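Local coordinates for O-methyltransferase, putative (Bacillus cereus, PDB 3DUW), which probably transfers a methyl group from S-adenosylmethionine to hydroxyl oxygens of its substrates, and here holds the spent cofactor S-adenosyl-L-homocysteine, at residues 124-128 / 129-133; 143-146 / 147-151; 185-188 / 189-193. All coordinates share one frame; numbering follows the deposited sequence.

The three contacts are local and follow one another along the chain without nesting or crossing. Interaction 1 ends helix 119-128 and turns the chain into the loop before strand 136-139. Beyond that strand, interaction 2 carries the loop at 143-146 into helix 146-155, next to the cofactor. After strand 162-166, interaction 3 makes up the middle of helix 182-196. Interactions 2 and 3 lie side by side, centres about 8 Å apart: Pro-147 CG meets Arg-189 CB at 3.3 Å, and Asn-146 packs on Ile-187 and Phe-190. Interaction 1 stands apart, its centre about 18 Å from that of interaction 2 and 25 Å from that of interaction 3.

Interaction 1: 124-128 / 129-133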
loop_
_atom_site.group_PDB
_atom_site.type_symbol
_atom_site.label_atom_id
_atom_site.label_comp_id
_atom_site.label_asym_id
_atom_site.label_seq_id
_atom_site.Cartn_x
_atom_site.Cartn_y
_atom_site.Cartn_z
ATOM N N GLN A 124 7.455 26.905 -4.688
ATOM C CA GLN A 124 8.479 27.889 -4.354
ATOM C C GLN A 124 7.928 28.829 -3.285
ATOM O O GLN A 124 8.640 29.214 -2.356
ATOM C CB GLN A 124 8.876 28.685 -5.597
ATOM C CG GLN A 124 9.989 29.701 -5.366
ATOM C CD GLN A 124 11.229 29.080 -4.754
ATOM O OE1 GLN A 124 11.373 29.022 -3.530
ATOM N NE2 GLN A 124 12.124 28.594 -5.603
ATOM N N GLN A 125 6.653 29.186 -3.419
ATOM C CA GLN A 125 6.002 30.068 -2.457
ATOM C C GLN A 125 5.923 29.390 -1.095
ATOM O O GLN A 125 6.162 30.015 -0.062
ATOM C CB GLN A 125 4.591 30.427 -2.931
ATOM C CG GLN A 125 4.552 31.299 -4.173
ATOM C CD GLN A 125 3.140 31.571 -4.648
ATOM O OE1 GLN A 125 2.296 32.041 -3.885
ATOM N NE2 GLN A 125 2.877 31.282 -5.918
ATOM N N ILE A 126 5.581 28.105 -1.100
ATOM C CA ILE A 126 5.472 27.339 0.134
ATOM C C ILE A 126 6.807 27.326 0.876
ATOM O O ILE A 126 6.844 27.442 2.101
ATOM C CB ILE A 126 4.997 25.895 -0.163
ATOM C CG1 ILE A 126 3.530 25.932 -0.601
ATOM C CG2 ILE A 126 5.175 25.010 1.061
ATOM C CD1 ILE A 126 2.996 24.612 -1.113
ATOM N N GLU A 127 7.902 27.192 0.136
ATOM C CA GLU A 127 9.221 27.198 0.757
ATOM C C GLU A 127 9.500 28.594 1.307
ATOM O O GLU A 127 9.965 28.744 2.440
ATOM C CB GLU A 127 10.304 26.819 -0.254
ATOM C CG GLU A 127 11.712 27.035 0.284
ATOM C CD GLU A 127 12.783 26.475 -0.621
ATOM O OE1 GLU A 127 12.806 26.826 -1.818
ATOM O OE2 GLU A 127 13.614 25.683 -0.127
ATOM N N ASN A 128 9.212 29.611 0.498
ATOM C CA ASN A 128 9.411 31.001 0.903
ATOM C C ASN A 128 8.657 31.262 2.195
ATOM O O ASN A 128 9.168 31.908 3.111
ATOM C CB ASN A 128 8.904 31.954 -0.180
ATOM C CG ASN A 128 9.804 31.990 -1.398
ATOM O OD1 ASN A 128 9.482 32.631 -2.398
ATOM N ND2 ASN A 128 10.941 31.306 -1.319
ATOM N N GLU A 129 7.426 30.766 2.256
ATOM C CA GLU A 129 6.606 30.922 3.444
ATOM C C GLU A 129 7.169 29.949 4.477
ATOM O O GLU A 129 7.957 29.067 4.132
ATOM C CB GLU A 129 5.139 30.634 3.093
ATOM C CG GLU A 129 4.518 31.761 2.253
ATOM C CD GLU A 129 3.252 31.365 1.515
ATOM O OE1 GLU A 129 2.377 30.720 2.129
ATOM O OE2 GLU A 129 3.128 31.718 0.321
ATOM N N LYS A 130 6.795 30.105 5.740
ATOM C CA LYS A 130 7.339 29.229 6.774
ATOM C C LYS A 130 6.581 27.933 7.047
ATOM O O LYS A 130 6.307 27.602 8.200
ATOM C CB LYS A 130 7.505 30.017 8.076
ATOM C CG LYS A 130 8.704 30.959 8.068
ATOM C CD LYS A 130 8.614 32.009 9.163
ATOM C CE LYS A 130 7.641 33.118 8.786
ATOM N NZ LYS A 130 6.272 32.602 8.507
ATOM N N TYR A 131 6.256 27.190 5.993
ATOM C CA TYR A 131 5.545 25.929 6.161
ATOM C C TYR A 131 6.452 24.907 6.825
ATOM O O TYR A 131 7.651 24.850 6.546
ATOM C CB TYR A 131 5.083 25.376 4.808
ATOM C CG TYR A 131 3.815 26.004 4.284
ATOM C CD1 TYR A 131 2.562 25.508 4.652
ATOM C CD2 TYR A 131 3.863 27.109 3.440
ATOM C CE1 TYR A 131 1.390 26.102 4.189
ATOM C CE2 TYR A 131 2.703 27.709 2.973
ATOM C CZ TYR A 131 1.471 27.203 3.351
ATOM O OH TYR A 131 0.329 27.815 2.895
ATOM N N GLU A 132 5.879 24.107 7.713
ATOM C CA GLU A 132 6.642 23.068 8.382
ATOM C C GLU A 132 6.854 21.964 7.354
ATOM O O GLU A 132 6.156 21.914 6.338
ATOM C CB GLU A 132 5.860 22.522 9.577
ATOM C CG GLU A 132 5.467 23.580 10.588
ATOM C CD GLU A 132 6.657 24.376 11.079
ATOM O OE1 GLU A 132 7.574 23.768 11.673
ATOM O OE2 GLU A 132 6.683 25.607 10.866
ATOM N N PRO A 133 7.832 21.078 7.587
ATOM C CA PRO A 133 8.059 19.998 6.623
ATOM C C PRO A 133 6.800 19.148 6.493
ATOM O O PRO A 133 6.040 19.007 7.450
ATOM C CB PRO A 133 9.210 19.218 7.248
ATOM C CG PRO A 133 9.981 20.284 7.969
ATOM C CD PRO A 133 8.880 21.089 8.623
HETATM O O HOH W 1 8.197 25.474 3.629
#
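The C-terminal end of helix 119-128 in the Rossmann-like methyltransferase fold is where Ile-126 meets Tyr-131 and Gln-125 meets Glu-129. The last helical turn closes with Glu-129 N donating to Gln-125 O at 2.7 Å, a fairly straight bond (158° at the hydrogen), after which Glu-129 leaves helical geometry. Its extended side chain runs back over the same carbonyl, CG lying 3.3 Å from Gln-125 O, and its carboxylate reaches a salt bridge with Arg-115 on strand 112-116. An inverse gamma turn centred on Lys-130, closed by a weak bond from Tyr-131 N to Glu-129 O, then swings the tyrosine back against the helix. With CG anti to its own carbonyl carbon (chi1 -81°), the ring of Tyr-131 lies across Ile-126. The CG2 branch of the isoleucine does most of the touching, 3.4 Å from Tyr-131 CD2, while the carbonyl of the same residue sits at the ring edge. Both side chains also pack on Val-87 of strand 85-90, so the turn is pressed onto the sheet, and the phenol OH of Tyr-131 is bonded to Glu-113. Glu-127 and Gln-124 touch Trp-152 of helix 146-155. One water bridges the two segments, 2.8 Å from Ile-126 O and 3.0 Å from Tyr-131 O, with more acceptors around it than it has protons to give.

Interaction 2: 143-146 / 147-151; sequences KQNN and PAYFE. With SAH (S-adenosyl-L-homocysteine), chain C.
Lys-143 O lies 4.4 Å from Pro-147 CD and accepts a bond from Asn-146 N at 3.1 Å, closing the short 3-10 turn that leads into helix 146-155; the lysine side chain turns from the helix to Ala-141 O and a salt bridge with Asp-140. Gln-144 follows and brings its carbonyl O within 3.6 Å of Pro-147 CD. Asn-145 occupies the N-cap position, yet its contribution to the helix comes through its backbone: Asn-145 O takes the N-H of Tyr-149 at 3.0 Å, nearly in line with the carbonyl bond. The same oxygen lies over one face of the Tyr-149 ring, 3.2 Å above its plane and displaced toward the rim. Farther along the ring, Asn-145 CB packs 3.3 Å from Tyr-149 CE2. A chi1 of -62° sets CG beside the tyrosine's own backbone N and folds the phenol back over the helix start. Asn-146 O accepts the next bond, from Phe-150 N at 2.8 Å; the Asn-146 side chain packs on Ile-139. Pro-147 has no N-H to offer, which costs nothing in the first turn, where backbone N-H groups have no carbonyl of a preceding helical turn to bond. Tyr-149 OH is bonded to Asp-142 and lies 3.2 Å from SAH N6. The arrangement is a helix N-terminus carrying a tyrosine that lines the adenine end of the S-adenosyl-L-homocysteine pocket.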
loop_
_atom_site.group_PDB
_atom_site.type_symbol
_atom_site.label_atom_id
_atom_site.label_comp_id
_atom_site.label_asym_id
_atom_site.label_seq_id
_atom_site.Cartn_x
_atom_site.Cartn_y
_atom_site.Cartn_z
ATOM N N LYS A 143 1.925 14.298 -14.780
ATOM C CA LYS A 143 3.037 13.382 -14.604
ATOM C C LYS A 143 4.307 13.740 -15.366
ATOM O O LYS A 143 5.392 13.281 -15.007
ATOM C CB LYS A 143 2.579 11.954 -14.922
ATOM C CG LYS A 143 1.279 11.549 -14.201
ATOM C CD LYS A 143 1.308 11.902 -12.713
ATOM C CE LYS A 143 0.088 11.368 -11.944
ATOM N NZ LYS A 143 -1.229 12.000 -12.268
ATOM N N GLN A 144 4.200 14.566 -16.404
ATOM C CA GLN A 144 5.409 14.950 -17.122
ATOM C C GLN A 144 6.335 15.735 -16.193
ATOM O O GLN A 144 7.542 15.797 -16.419
ATOM C CB GLN A 144 5.100 15.783 -18.377
ATOM C CG GLN A 144 3.989 16.799 -18.259
ATOM C CD GLN A 144 2.634 16.210 -18.599
ATOM O OE1 GLN A 144 2.031 15.511 -17.792
ATOM N NE2 GLN A 144 2.152 16.488 -19.808
ATOM N N ASN A 145 5.777 16.308 -15.129
ATOM C CA ASN A 145 6.568 17.086 -14.179
ATOM C C ASN A 145 6.946 16.339 -12.903
ATOM O O ASN A 145 7.449 16.944 -11.955
ATOM C CB ASN A 145 5.830 18.377 -13.812
ATOM C CG ASN A 145 6.262 19.556 -14.665
ATOM O OD1 ASN A 145 5.449 20.414 -15.016
ATOM N ND2 ASN A 145 7.549 19.610 -14.990
ATOM N N ASN A 146 6.719 15.030 -12.872
ATOM C CA ASN A 146 7.066 14.260 -11.687
ATOM C C ASN A 146 8.520 14.417 -11.246
ATOM O O ASN A 146 8.802 14.425 -10.052
ATOM C CB ASN A 146 6.728 12.785 -11.892
ATOM C CG ASN A 146 5.337 12.446 -11.401
ATOM O OD1 ASN A 146 4.412 13.248 -11.521
ATOM N ND2 ASN A 146 5.180 11.251 -10.842
ATOM N N PRO A 147 9.465 14.542 -12.197
ATOM C CA PRO A 147 10.859 14.704 -11.764
ATOM C C PRO A 147 11.019 15.935 -10.870
ATOM O O PRO A 147 11.615 15.869 -9.795
ATOM C CB PRO A 147 11.614 14.854 -13.081
ATOM C CG PRO A 147 10.817 14.007 -14.013
ATOM C CD PRO A 147 9.389 14.368 -13.659
ATOM N N ALA A 148 10.468 17.059 -11.319
ATOM C CA ALA A 148 10.547 18.303 -10.567
ATOM C C ALA A 148 9.756 18.220 -9.265
ATOM O O ALA A 148 10.207 18.711 -8.227
ATOM C CB ALA A 148 10.040 19.468 -11.425
ATOM N N TYR A 149 8.579 17.600 -9.308
ATOM C CA TYR A 149 7.773 17.480 -8.097
ATOM C C TYR A 149 8.469 16.596 -7.069
ATOM O O TYR A 149 8.367 16.839 -5.870
ATOM C CB TYR A 149 6.378 16.928 -8.418
ATOM C CG TYR A 149 5.562 17.819 -9.338
ATOM C CD1 TYR A 149 5.697 19.211 -9.298
ATOM C CD2 TYR A 149 4.658 17.272 -10.242
ATOM C CE1 TYR A 149 4.957 20.027 -10.140
ATOM C CE2 TYR A 149 3.909 18.082 -11.087
ATOM C CZ TYR A 149 4.066 19.460 -11.032
ATOM O OH TYR A 149 3.352 20.270 -11.883
ATOM N N PHE A 150 9.178 15.573 -7.537
ATOM C CA PHE A 150 9.899 14.684 -6.630
ATOM C C PHE A 150 11.006 15.469 -5.930
ATOM O O PHE A 150 11.198 15.342 -4.724
ATOM C CB PHE A 150 10.503 13.499 -7.392
ATOM C CG PHE A 150 11.412 12.643 -6.556
ATOM C CD1 PHE A 150 10.957 12.063 -5.373
ATOM C CD2 PHE A 150 12.731 12.433 -6.940
ATOM C CE1 PHE A 150 11.810 11.290 -4.581
ATOM C CE2 PHE A 150 13.589 11.662 -6.158
ATOM C CZ PHE A 150 13.129 11.089 -4.974
ATOM N N GLU A 151 11.729 16.289 -6.688
ATOM C CA GLU A 151 12.798 17.082 -6.098
ATOM C C GLU A 151 12.234 18.051 -5.064
ATOM O O GLU A 151 12.831 18.255 -4.005
ATOM C CB GLU A 151 13.568 17.833 -7.184
ATOM C CG GLU A 151 14.417 16.923 -8.060
ATOM C CD GLU A 151 15.475 16.172 -7.268
ATOM O OE1 GLU A 151 16.214 16.823 -6.506
ATOM O OE2 GLU A 151 15.568 14.932 -7.408
HETATM N N SAH C . -5.637 13.502 -7.110
HETATM C CA SAH C . -6.993 14.026 -7.515
HETATM C CB SAH C . -7.073 14.189 -8.996
HETATM C CG SAH C . -6.104 15.142 -9.655
HETATM S SD SAH C . -6.203 14.924 -11.484
HETATM C C SAH C . -8.062 12.966 -7.084
HETATM O O SAH C . -7.675 11.905 -6.588
HETATM O OXT SAH C . -9.291 13.278 -7.274
HETATM C "C5'" SAH C . -4.793 15.841 -11.957
HETATM C "C4'" SAH C . -4.959 17.399 -11.610
HETATM O "O4'" SAH C . -3.709 17.918 -12.059
HETATM C "C3'" SAH C . -5.986 18.173 -12.424
HETATM O "O3'" SAH C . -6.971 18.794 -11.592
HETATM C "C2'" SAH C . -5.090 19.191 -13.235
HETATM O "O2'" SAH C . -5.760 20.407 -13.531
HETATM C "C1'" SAH C . -3.889 19.343 -12.324
HETATM N N9 SAH C . -2.764 19.834 -12.867
HETATM C C8 SAH C . -2.164 19.666 -14.103
HETATM N N7 SAH C . -1.056 20.315 -14.271
HETATM C C5 SAH C . -0.860 20.995 -13.043
HETATM C C6 SAH C . 0.194 21.878 -12.606
HETATM N N6 SAH C . 1.244 22.220 -13.365
HETATM N N1 SAH C . 0.054 22.360 -11.330
HETATM C C2 SAH C . -0.998 22.040 -10.520
HETATM N N3 SAH C . -2.025 21.201 -10.902
HETATM C C4 SAH C . -1.891 20.718 -12.172
#

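Interaction 3: 185-188 / 189-193; sequences QGIR and RFYEL
Arg-189 and Gln-185 lie side by side one turn apart on helix 182-196, pointing the same way, with amide and guanidinium planes nearly coplanar (21° apart). Bends at chi2 (-65°) and chi3 (84°) fold the Arg-189 chain back over the turn below, putting its guanidinium face over Gln-185 O and Arg-188 CB. The fold also presents its side to Glu-192: Arg-189 NE donates to Glu-192 OE1 at 3.0 Å, while Arg-189 NH2 makes a salt bridge to Glu-192 OE2 at 2.9 Å. This two-nitrogen grip should limit rotation of both end groups, although OE1 is met from above the carboxylate plane. Arg-188 sends its chain obliquely past Arg-189. Arg-188 NE and Arg-189 NH2, like charges 4.1 Å apart, both donate to one water; a second water accepts from Arg-188 NH2 and donates to Glu-192 OE2. Arg-188 NH1 is bonded to Val-174 O. On the buried side, the CG2 branch of Ile-187 meets Tyr-191 CE2 at 3.3 Å, and Ile-187 O lies at the edge of that ring. The phenol OH is bonded to Val-168 O, and the ring meets Tyr-13 of the second subunit edge-to-face. Regular i to i+4 backbone bonds, such as Glu-192 N to Arg-188 O at 3.1 Å, run beneath these side chains: an amphipathic alpha-helix whose Phe-190 and Tyr-191 pack on Ile-217 of strand 214-221, with Tyr-191 also reaching the second subunit.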
loop_
_atom_site.group_PDB
_atom_site.type_symbol
_atom_site.label_atom_id
_atom_site.label_comp_id
_atom_site.label_asym_id
_atom_site.label_seq_id
_atom_site.Cartn_x
_atom_site.Cartn_y
_atom_site.Cartn_z
ATOM N N GLN A 185 7.265 9.405 -20.294
ATOM C CA GLN A 185 8.659 9.797 -20.128
ATOM C C GLN A 185 8.854 10.430 -18.751
ATOM O O GLN A 185 9.843 10.160 -18.073
ATOM C CB GLN A 185 9.084 10.763 -21.241
ATOM C CG GLN A 185 9.048 10.135 -22.635
ATOM C CD GLN A 185 10.023 8.976 -22.796
ATOM O OE1 GLN A 185 9.895 8.166 -23.716
ATOM N NE2 GLN A 185 11.008 8.898 -21.910
ATOM N N GLY A 186 7.899 11.255 -18.332
ATOM C CA GLY A 186 7.993 11.886 -17.026
ATOM C C GLY A 186 8.050 10.865 -15.901
ATOM O O GLY A 186 8.822 11.021 -14.955
ATOM N N ILE A 187 7.236 9.817 -15.992
ATOM C CA ILE A 187 7.233 8.790 -14.959
ATOM C C ILE A 187 8.552 8.018 -14.966
ATOM O O ILE A 187 9.079 7.685 -13.909
ATOM C CB ILE A 187 6.037 7.823 -15.135
ATOM C CG1 ILE A 187 4.731 8.550 -14.786
ATOM C CG2 ILE A 187 6.224 6.588 -14.274
ATOM C CD1 ILE A 187 4.687 9.113 -13.379
ATOM N N ARG A 188 9.093 7.739 -16.148
ATOM C CA ARG A 188 10.365 7.031 -16.213
ATOM C C ARG A 188 11.477 7.881 -15.581
ATOM O O ARG A 188 12.330 7.354 -14.869
ATOM C CB ARG A 188 10.702 6.666 -17.666
ATOM C CG ARG A 188 9.838 5.522 -18.212
ATOM C CD ARG A 188 10.117 5.244 -19.685
ATOM N NE ARG A 188 11.510 4.886 -19.931
ATOM C CZ ARG A 188 12.027 3.679 -19.731
ATOM N NH1 ARG A 188 11.270 2.689 -19.283
ATOM N NH2 ARG A 188 13.310 3.464 -19.983
ATOM N N ARG A 189 11.459 9.190 -15.830
ATOM C CA ARG A 189 12.449 10.105 -15.253
ATOM C C ARG A 189 12.327 10.059 -13.725
ATOM O O ARG A 189 13.321 10.153 -13.000
ATOM C CB ARG A 189 12.190 11.543 -15.726
ATOM C CG ARG A 189 12.331 11.799 -17.224
ATOM C CD ARG A 189 13.760 11.597 -17.697
ATOM N NE ARG A 189 14.038 10.194 -17.977
ATOM C CZ ARG A 189 13.506 9.523 -18.993
ATOM N NH1 ARG A 189 12.672 10.131 -19.827
ATOM N NH2 ARG A 189 13.803 8.244 -19.174
ATOM N N PHE A 190 11.090 9.929 -13.254
ATOM C CA PHE A 190 10.759 9.861 -11.832
ATOM C C PHE A 190 11.389 8.617 -11.186
ATOM O O PHE A 190 12.056 8.721 -10.158
ATOM C CB PHE A 190 9.227 9.860 -11.716
ATOM C CG PHE A 190 8.690 9.823 -10.311
ATOM C CD1 PHE A 190 9.149 10.693 -9.329
ATOM C CD2 PHE A 190 7.638 8.964 -9.999
ATOM C CE1 PHE A 190 8.560 10.709 -8.055
ATOM C CE2 PHE A 190 7.046 8.974 -8.737
ATOM C CZ PHE A 190 7.503 9.845 -7.764
ATOM N N TYR A 191 11.187 7.448 -11.792
ATOM C CA TYR A 191 11.771 6.208 -11.269
ATOM C C TYR A 191 13.294 6.362 -11.190
ATOM O O TYR A 191 13.918 6.035 -10.178
ATOM C CB TYR A 191 11.454 5.024 -12.193
ATOM C CG TYR A 191 10.095 4.377 -12.013
ATOM C CD1 TYR A 191 9.914 3.320 -11.122
ATOM C CD2 TYR A 191 9.007 4.780 -12.784
ATOM C CE1 TYR A 191 8.681 2.672 -11.013
ATOM C CE2 TYR A 191 7.772 4.144 -12.683
ATOM C CZ TYR A 191 7.618 3.086 -11.796
ATOM O OH TYR A 191 6.408 2.428 -11.707
ATOM N N GLU A 192 13.884 6.864 -12.269
ATOM C CA GLU A 192 15.328 7.053 -12.340
ATOM C C GLU A 192 15.863 7.996 -11.267
ATOM O O GLU A 192 16.898 7.727 -10.664
ATOM C CB GLU A 192 15.709 7.571 -13.729
ATOM C CG GLU A 192 15.516 6.546 -14.838
ATOM C CD GLU A 192 15.437 7.179 -16.217
ATOM O OE1 GLU A 192 15.787 8.369 -16.352
ATOM O OE2 GLU A 192 15.027 6.486 -17.169
ATOM N N LEU A 193 15.164 9.099 -11.027
ATOM C CA LEU A 193 15.607 10.049 -10.016
ATOM C C LEU A 193 15.543 9.459 -8.618
ATOM O O LEU A 193 16.414 9.714 -7.785
ATOM C CB LEU A 193 14.775 11.324 -10.090
ATOM C CG LEU A 193 15.265 12.278 -11.176
ATOM C CD1 LEU A 193 14.258 13.393 -11.369
ATOM C CD2 LEU A 193 16.628 12.838 -10.778
HETATM O O HOH W 2 12.855 6.887 -21.468
HETATM O O HOH W 3 15.499 5.465 -19.642
#